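Local coordinates for protein beta sliding clamp (Borrelia burgdorferi, PDB 6DJ8) that probably tethers DNA polymerases and other replication proteins to DNA as a ring-shaped head-to-tail homodimer, conferring processivity on replication, at residues 149-154 with 216-221; 158-163 with 223-228; 238-243 with 247-252. All coordinates share one frame; numbering follows the deposited sequence.

Contact 1 (149-154 with 216-221); sequences YTFGIE and VNFIVP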
# COMPACT_ATOMS: atom_id res chain seq x y z
N TYR A 149 4.75 -4.35 -43.37
CA TYR A 149 5.69 -3.62 -42.53
C TYR A 149 6.63 -2.75 -43.36
O TYR A 149 7.18 -3.20 -44.37
CB TYR A 149 6.47 -4.60 -41.66
CG TYR A 149 5.56 -5.36 -40.73
CD1 TYR A 149 4.56 -4.70 -40.03
CD2 TYR A 149 5.65 -6.74 -40.59
CE1 TYR A 149 3.70 -5.37 -39.19
CE2 TYR A 149 4.79 -7.43 -39.74
CZ TYR A 149 3.81 -6.74 -39.05
OH TYR A 149 2.95 -7.40 -38.20
N THR A 150 6.78 -1.50 -42.94
CA THR A 150 7.65 -0.56 -43.63
C THR A 150 9.06 -0.57 -43.07
O THR A 150 10.02 -0.29 -43.80
CB THR A 150 7.03 0.85 -43.58
OG1 THR A 150 6.13 1.01 -44.70
CG2 THR A 150 8.09 1.95 -43.62
N PHE A 151 9.23 -0.93 -41.80
CA PHE A 151 10.55 -0.92 -41.20
C PHE A 151 10.52 -1.76 -39.93
O PHE A 151 9.50 -1.80 -39.23
CB PHE A 151 10.97 0.55 -40.96
CG PHE A 151 11.67 0.82 -39.66
CD1 PHE A 151 12.94 0.33 -39.42
CD2 PHE A 151 11.09 1.63 -38.71
CE1 PHE A 151 13.58 0.60 -38.22
CE2 PHE A 151 11.73 1.91 -37.51
CZ PHE A 151 12.98 1.39 -37.27
N GLY A 152 11.60 -2.49 -39.69
CA GLY A 152 11.72 -3.32 -38.50
C GLY A 152 13.16 -3.36 -38.02
O GLY A 152 14.10 -3.24 -38.81
N ILE A 153 13.32 -3.52 -36.70
CA ILE A 153 14.63 -3.70 -36.08
C ILE A 153 14.53 -4.81 -35.05
O ILE A 153 13.45 -5.16 -34.58
CB ILE A 153 15.16 -2.44 -35.38
CG1 ILE A 153 14.10 -1.90 -34.42
CG2 ILE A 153 15.59 -1.40 -36.39
CD1 ILE A 153 14.65 -0.90 -33.43
N GLU A 154 15.69 -5.38 -34.72
CA GLU A 154 15.79 -6.35 -33.64
C GLU A 154 16.89 -5.86 -32.71
O GLU A 154 18.02 -5.64 -33.14
CB GLU A 154 16.10 -7.77 -34.19
CG GLU A 154 16.17 -8.87 -33.13
CD GLU A 154 16.14 -10.29 -33.70
OE1 GLU A 154 16.28 -10.47 -34.93
OE2 GLU A 154 15.94 -11.24 -32.92
N VAL A 216 11.86 7.14 -40.97
CA VAL A 216 11.34 6.85 -39.64
C VAL A 216 10.59 8.09 -39.19
O VAL A 216 11.20 9.15 -38.99
CB VAL A 216 12.46 6.51 -38.65
CG1 VAL A 216 11.90 6.12 -37.27
CG2 VAL A 216 13.36 5.43 -39.24
N ASN A 217 9.27 7.97 -39.03
CA ASN A 217 8.45 9.09 -38.60
C ASN A 217 7.16 8.55 -38.01
O ASN A 217 6.12 8.56 -38.67
CB ASN A 217 8.20 10.06 -39.78
CG ASN A 217 7.29 11.22 -39.40
OD1 ASN A 217 7.30 11.69 -38.25
ND2 ASN A 217 6.50 11.71 -40.35
N PHE A 218 7.22 8.06 -36.77
CA PHE A 218 6.12 7.32 -36.16
C PHE A 218 5.90 7.80 -34.73
O PHE A 218 6.86 8.05 -34.00
CB PHE A 218 6.38 5.81 -36.15
CG PHE A 218 6.84 5.26 -37.48
CD1 PHE A 218 5.95 5.14 -38.53
CD2 PHE A 218 8.15 4.85 -37.67
CE1 PHE A 218 6.36 4.64 -39.77
CE2 PHE A 218 8.58 4.36 -38.90
CZ PHE A 218 7.68 4.25 -39.96
N ILE A 219 4.63 7.89 -34.34
CA ILE A 219 4.22 8.30 -33.01
C ILE A 219 3.43 7.15 -32.40
O ILE A 219 2.36 6.80 -32.91
CB ILE A 219 3.38 9.58 -33.03
CG1 ILE A 219 4.12 10.71 -33.76
CG2 ILE A 219 3.00 10.00 -31.60
CD1 ILE A 219 3.22 11.81 -34.17
N VAL A 220 3.95 6.59 -31.32
CA VAL A 220 3.38 5.42 -30.65
C VAL A 220 2.85 5.84 -29.29
O VAL A 220 3.60 6.40 -28.48
CB VAL A 220 4.43 4.31 -30.48
CG1 VAL A 220 3.78 3.08 -29.84
CG2 VAL A 220 5.05 3.96 -31.84
N PRO A 221 1.59 5.57 -28.97
CA PRO A 221 1.06 5.93 -27.65
C PRO A 221 1.92 5.31 -26.56
O PRO A 221 2.38 4.17 -26.68
CB PRO A 221 -0.36 5.36 -27.64
CG PRO A 221 -0.74 5.30 -29.11
CD PRO A 221 0.55 4.89 -29.78

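Contact 2 (158-163 with 223-228); sequences KSFKKV and KIFNFL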
# COMPACT_ATOMS: atom_id res chain seq x y z
N LYS A 158 17.44 -5.94 -22.99
CA LYS A 158 18.01 -5.10 -21.94
C LYS A 158 18.15 -3.65 -22.39
O LYS A 158 17.80 -2.72 -21.65
CB LYS A 158 19.37 -5.67 -21.52
CG LYS A 158 20.15 -4.82 -20.54
CD LYS A 158 21.22 -5.64 -19.82
CE LYS A 158 22.41 -4.79 -19.39
NZ LYS A 158 23.18 -4.29 -20.57
N SER A 159 18.62 -3.43 -23.62
CA SER A 159 18.74 -2.06 -24.11
C SER A 159 17.38 -1.40 -24.25
O SER A 159 17.18 -0.26 -23.81
CB SER A 159 19.50 -2.05 -25.44
OG SER A 159 20.72 -2.74 -25.28
N PHE A 160 16.41 -2.11 -24.85
CA PHE A 160 15.08 -1.55 -25.06
C PHE A 160 14.44 -1.17 -23.74
O PHE A 160 13.75 -0.14 -23.65
CB PHE A 160 14.21 -2.57 -25.79
CG PHE A 160 12.91 -2.02 -26.30
CD1 PHE A 160 12.78 -0.69 -26.65
CD2 PHE A 160 11.81 -2.84 -26.46
CE1 PHE A 160 11.58 -0.19 -27.13
CE2 PHE A 160 10.61 -2.34 -26.95
CZ PHE A 160 10.50 -1.01 -27.29
N LYS A 161 14.62 -2.00 -22.70
CA LYS A 161 14.08 -1.66 -21.38
C LYS A 161 14.69 -0.37 -20.86
O LYS A 161 13.98 0.48 -20.31
CB LYS A 161 14.38 -2.78 -20.38
CG LYS A 161 13.48 -3.98 -20.45
CD LYS A 161 13.73 -4.91 -19.27
CE LYS A 161 13.64 -4.16 -17.96
NZ LYS A 161 12.96 -4.98 -16.92
N LYS A 162 16.01 -0.21 -21.01
CA LYS A 162 16.64 1.02 -20.54
C LYS A 162 16.08 2.23 -21.28
O LYS A 162 15.75 3.26 -20.67
CB LYS A 162 18.16 0.93 -20.72
CG LYS A 162 18.93 2.10 -20.11
CD LYS A 162 20.40 1.73 -19.95
CE LYS A 162 21.28 2.95 -19.72
NZ LYS A 162 22.64 2.53 -19.25
N VAL A 163 15.93 2.12 -22.60
CA VAL A 163 15.38 3.23 -23.38
C VAL A 163 13.96 3.55 -22.93
O VAL A 163 13.60 4.73 -22.77
CB VAL A 163 15.46 2.91 -24.88
CG1 VAL A 163 14.68 3.93 -25.68
CG2 VAL A 163 16.91 2.92 -25.33
N LYS A 223 1.30 4.18 -23.70
CA LYS A 223 0.81 3.11 -22.82
C LYS A 223 1.48 1.78 -23.13
O LYS A 223 1.88 1.05 -22.21
CB LYS A 223 -0.71 2.98 -22.91
CG LYS A 223 -1.28 1.83 -22.06
CD LYS A 223 -2.79 1.76 -22.17
CE LYS A 223 -3.37 0.66 -21.25
NZ LYS A 223 -4.85 0.56 -21.44
N ILE A 224 1.68 1.46 -24.42
CA ILE A 224 2.28 0.17 -24.74
C ILE A 224 3.68 0.05 -24.15
O ILE A 224 4.11 -1.05 -23.79
CB ILE A 224 2.28 -0.11 -26.26
CG1 ILE A 224 2.57 -1.60 -26.49
CG2 ILE A 224 3.32 0.74 -26.98
CD1 ILE A 224 2.39 -2.07 -27.92
N PHE A 225 4.40 1.17 -24.01
CA PHE A 225 5.74 1.08 -23.44
C PHE A 225 5.69 0.84 -21.94
O PHE A 225 6.51 0.09 -21.40
CB PHE A 225 6.55 2.33 -23.80
CG PHE A 225 6.76 2.46 -25.27
CD1 PHE A 225 7.64 1.62 -25.93
CD2 PHE A 225 5.98 3.33 -26.03
CE1 PHE A 225 7.79 1.68 -27.31
CE2 PHE A 225 6.14 3.40 -27.39
CZ PHE A 225 7.05 2.57 -28.04
N ASN A 226 4.75 1.48 -21.23
CA ASN A 226 4.57 1.14 -19.82
C ASN A 226 4.25 -0.34 -19.67
O ASN A 226 4.84 -1.03 -18.84
CB ASN A 226 3.49 2.02 -19.21
CG ASN A 226 3.91 3.48 -19.16
OD1 ASN A 226 5.09 3.77 -18.96
ND2 ASN A 226 2.96 4.41 -19.33
N PHE A 227 3.40 -0.86 -20.55
CA PHE A 227 3.05 -2.29 -20.53
C PHE A 227 4.27 -3.17 -20.76
O PHE A 227 4.55 -4.12 -20.00
CB PHE A 227 1.99 -2.52 -21.61
CG PHE A 227 1.43 -3.90 -21.67
CD1 PHE A 227 1.10 -4.59 -20.51
CD2 PHE A 227 1.15 -4.48 -22.90
CE1 PHE A 227 0.53 -5.86 -20.58
CE2 PHE A 227 0.59 -5.75 -22.98
CZ PHE A 227 0.28 -6.43 -21.81
N LEU A 228 5.04 -2.83 -21.79
CA LEU A 228 6.18 -3.62 -22.23
C LEU A 228 7.24 -3.74 -21.14
O LEU A 228 7.88 -4.79 -21.01
CB LEU A 228 6.81 -2.96 -23.46
CG LEU A 228 6.16 -3.26 -24.80
CD1 LEU A 228 6.72 -2.33 -25.83
CD2 LEU A 228 6.49 -4.69 -25.13

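Contact 3 (238-243 with 247-252); sequences VKIKFS and FYVEFD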
# COMPACT_ATOMS: atom_id res chain seq x y z
N VAL A 238 14.47 -8.60 -28.96
CA VAL A 238 13.10 -8.15 -29.20
C VAL A 238 13.03 -7.55 -30.60
O VAL A 238 13.87 -6.72 -30.96
CB VAL A 238 12.62 -7.14 -28.13
CG1 VAL A 238 13.68 -6.10 -27.85
CG2 VAL A 238 11.31 -6.48 -28.58
N LYS A 239 12.03 -7.97 -31.38
CA LYS A 239 11.81 -7.47 -32.74
C LYS A 239 10.74 -6.40 -32.66
O LYS A 239 9.69 -6.62 -32.05
CB LYS A 239 11.34 -8.58 -33.68
CG LYS A 239 12.29 -9.75 -33.85
CD LYS A 239 11.74 -10.76 -34.86
CE LYS A 239 12.58 -12.03 -34.90
NZ LYS A 239 13.84 -11.92 -35.66
N ILE A 240 11.01 -5.25 -33.25
CA ILE A 240 10.07 -4.15 -33.32
C ILE A 240 9.79 -3.88 -34.79
O ILE A 240 10.72 -3.85 -35.60
CB ILE A 240 10.63 -2.90 -32.61
CG1 ILE A 240 10.67 -3.15 -31.10
CG2 ILE A 240 9.85 -1.65 -32.98
CD1 ILE A 240 11.61 -2.20 -30.36
N LYS A 241 8.51 -3.68 -35.13
CA LYS A 241 8.11 -3.46 -36.52
C LYS A 241 7.11 -2.32 -36.58
O LYS A 241 6.35 -2.09 -35.64
CB LYS A 241 7.49 -4.72 -37.14
CG LYS A 241 8.43 -5.91 -37.24
CD LYS A 241 7.70 -7.14 -37.78
CE LYS A 241 8.55 -8.39 -37.70
NZ LYS A 241 9.91 -8.17 -38.26
N PHE A 242 7.15 -1.57 -37.69
CA PHE A 242 6.24 -0.47 -37.95
C PHE A 242 5.56 -0.65 -39.29
O PHE A 242 6.21 -1.04 -40.27
CB PHE A 242 6.97 0.86 -38.01
CG PHE A 242 7.42 1.38 -36.70
CD1 PHE A 242 8.67 1.07 -36.22
CD2 PHE A 242 6.62 2.23 -35.96
CE1 PHE A 242 9.12 1.57 -35.04
CE2 PHE A 242 7.06 2.73 -34.75
CZ PHE A 242 8.31 2.41 -34.29
N SER A 243 4.29 -0.26 -39.36
CA SER A 243 3.57 -0.15 -40.62
C SER A 243 3.06 1.28 -40.76
O SER A 243 3.40 2.16 -39.97
CB SER A 243 2.43 -1.17 -40.68
OG SER A 243 1.26 -0.67 -40.05
N PHE A 247 2.04 -0.40 -34.84
CA PHE A 247 3.31 -0.68 -34.19
C PHE A 247 3.24 -2.09 -33.64
O PHE A 247 2.20 -2.50 -33.11
CB PHE A 247 3.54 0.35 -33.08
CG PHE A 247 4.69 0.05 -32.17
CD1 PHE A 247 5.99 0.35 -32.57
CD2 PHE A 247 4.48 -0.49 -30.91
CE1 PHE A 247 7.06 0.11 -31.74
CE2 PHE A 247 5.54 -0.73 -30.07
CZ PHE A 247 6.85 -0.44 -30.48
N TYR A 248 4.32 -2.85 -33.79
CA TYR A 248 4.29 -4.27 -33.48
C TYR A 248 5.57 -4.65 -32.77
O TYR A 248 6.65 -4.18 -33.14
CB TYR A 248 4.11 -5.11 -34.77
CG TYR A 248 4.24 -6.62 -34.59
CD1 TYR A 248 3.17 -7.39 -34.14
CD2 TYR A 248 5.43 -7.28 -34.92
CE1 TYR A 248 3.29 -8.77 -34.00
CE2 TYR A 248 5.55 -8.66 -34.78
CZ TYR A 248 4.47 -9.39 -34.33
OH TYR A 248 4.58 -10.76 -34.18
N VAL A 249 5.45 -5.49 -31.75
CA VAL A 249 6.60 -5.91 -30.94
C VAL A 249 6.46 -7.40 -30.68
O VAL A 249 5.37 -7.89 -30.38
CB VAL A 249 6.69 -5.14 -29.62
CG1 VAL A 249 7.79 -5.72 -28.75
CG2 VAL A 249 6.97 -3.71 -29.89
N GLU A 250 7.58 -8.11 -30.76
CA GLU A 250 7.55 -9.55 -30.60
C GLU A 250 8.84 -9.97 -29.91
O GLU A 250 9.92 -9.50 -30.28
CB GLU A 250 7.40 -10.23 -31.98
CG GLU A 250 7.65 -11.70 -31.99
CD GLU A 250 7.76 -12.25 -33.40
OE1 GLU A 250 8.66 -13.08 -33.65
OE2 GLU A 250 6.97 -11.83 -34.27
N PHE A 251 8.72 -10.82 -28.89
CA PHE A 251 9.84 -11.27 -28.08
C PHE A 251 9.35 -12.38 -27.17
O PHE A 251 8.21 -12.33 -26.70
CB PHE A 251 10.43 -10.14 -27.22
CG PHE A 251 9.46 -9.54 -26.23
CD1 PHE A 251 8.59 -8.54 -26.61
CD2 PHE A 251 9.45 -9.97 -24.91
CE1 PHE A 251 7.70 -7.99 -25.71
CE2 PHE A 251 8.56 -9.42 -23.99
CZ PHE A 251 7.69 -8.42 -24.39
N ASP A 252 10.23 -13.34 -26.90
CA ASP A 252 9.92 -14.52 -26.10
C ASP A 252 8.60 -15.13 -26.55
O ASP A 252 8.42 -15.41 -27.73
CB ASP A 252 9.92 -14.17 -24.63
CG ASP A 252 11.31 -13.78 -24.13
OD1 ASP A 252 12.29 -14.45 -24.52
OD2 ASP A 252 11.43 -12.81 -23.37

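Contact 1 (149-154 with 216-221)
The backbones of 149-154 and 216-221 stay well apart, with Phe-151 CA and Val-216 CA 8.0 Å from each other at their nearest, and the gap is bridged by side chains alone. Phe-151 and Phe-218 make the principal meeting: the side chains cross at a slant but the ring planes are nearly parallel, about 13° apart. Phe-218 CE2 comes to the edge of the Phe-151 ring, near its plane, and stands 3.7 Å from Phe-151 CD2. Phe-218 is carried toward the opposing strand with CG anti to its carbonyl carbon (chi1 -49°). Val-216 adds its two methyls to the same ring: CG2 lies above one face, displaced toward the rim, while CG1 is 4.2 Å from Phe-151 CE2. At the outer margin, methyl CG2 of Thr-150 touches the rim of the Phe-218 ring at CZ, 4.3 Å away. All is apolar packing, small in area and partly buried. Phe-242 of strand 237-242 binds the group together: it stacks on Phe-218, also meets the Phe-151 ring, and faces both Thr-150 and Phe-151 in a classic beta bulge. The contact joins edge strand 151-156 of one sheet to edge strand 218-221 of another, with Phe-185 of strand 182-187 beside Val-216.

Contact 2 (158-163 with 223-228)
Phe-160 of helix 157-167 reaches across to Phe-225 and Leu-228 of helix 223-231, and these three buried side chains make the whole contact. The aromatic part is an edge-to-edge meeting. Phe-160 CZ lies 3.8 Å from Phe-225 CE1 and 4.1 Å from Phe-225 CD1, so the far end of one ring abuts a side bond of the other. Each ring lies at the other's edge, and neither presents a face. The two side chains cross at about a right angle. Phe-160 gets there by swinging CG opposite its own backbone N (chi1 -168°), which throws the ring outward from its helix. The aliphatic part is a single touch by one branch of Leu-228, whose CD1 comes 4.0 Å from Phe-160 CE2 at an oblique approach. Within its own helix, Ile-224 places CG2 over one face of the Phe-225 ring, 3.8 Å above the plane and displaced toward the rim, which should help to fix that ring's rotation. Between the two segments the contact is wholly apolar; the backbone bonds Val-163 N to Ser-159 O (2.9 Å) and Leu-228 N to Ile-224 O (2.8 Å) are regular helical ones, while Lys-162 and Lys-223 send their amino groups away to Glu-359 and Asp-60. Beneath the helices, Phe-160 rests on Val-238 and Ile-240, Phe-225 meets Phe-247, and Leu-228 touches Val-249 and Phe-251. Two helices packed on antiparallel sheet, repeated in each of three domains, are the known arrangement of this DNA-encircling family; here the cluster joins the pair of the central domain.

Contact 3 (238-243 with 247-252)
Phe-242 and Phe-247 are brought together by different first torsions: Phe-242 holds CG anti to its carbonyl carbon (chi1 -74°), Phe-247 anti to its backbone N (chi1 170°). Phe-247 CD1 therefore sits over a face of the Phe-242 ring, 3.4 Å from Phe-242 CE2, with the planes inclined at 59°. Ile-240 CG2 packs 3.5 Å from Phe-247 CE1, and Ile-240 CG1 runs beside Val-249 CG2. The strands are antiparallel and form a hairpin. Lys-239 with Glu-250 and Lys-241 with Tyr-248 are hydrogen-bonded pairs, each closed by two backbone bonds; Lys-239 N to Glu-250 O is 2.8 Å, while the non-hydrogen-bonded pairs lie between and beyond. On the face of Lys-239 and Lys-241, the aliphatic chain of Lys-241 runs alongside Tyr-248, its CD 3.7 Å from Tyr-248 CD2. Tyr-248 OH donates to Glu-250 OE2 (2.6 Å), on the anti side of the carboxylate. Lys-239 NZ bridges instead to Glu-154. The two faces thus differ in chemistry: an apolar one packed on the two helices and, at Phe-242, on the rings of Phe-151, Phe-185 and Phe-218, and a mixed one where lysines at a distance from Glu-250 would probably favour its charged form.

In the fold
From the N terminus, strand 151-156 runs directly into helix 157-167, and some fifty residues later strand 218-221 leads into helix 223-231. Contact 1 closes the long loop between the two strands and contact 2 the one between the two helices, so the two cross along the chain. Contact 3 follows in series as a short hairpin. Spatially, it joins the others: strand 237-242 lies next to strand 151-156 in one sheet, with Ile-240 N bonded to Ile-153 O, while both helices pack on the hairpin. Val-220 against Phe-225 links contacts 1 and 2 directly. Together they tie two sheet edges and a helix pair into the central domain.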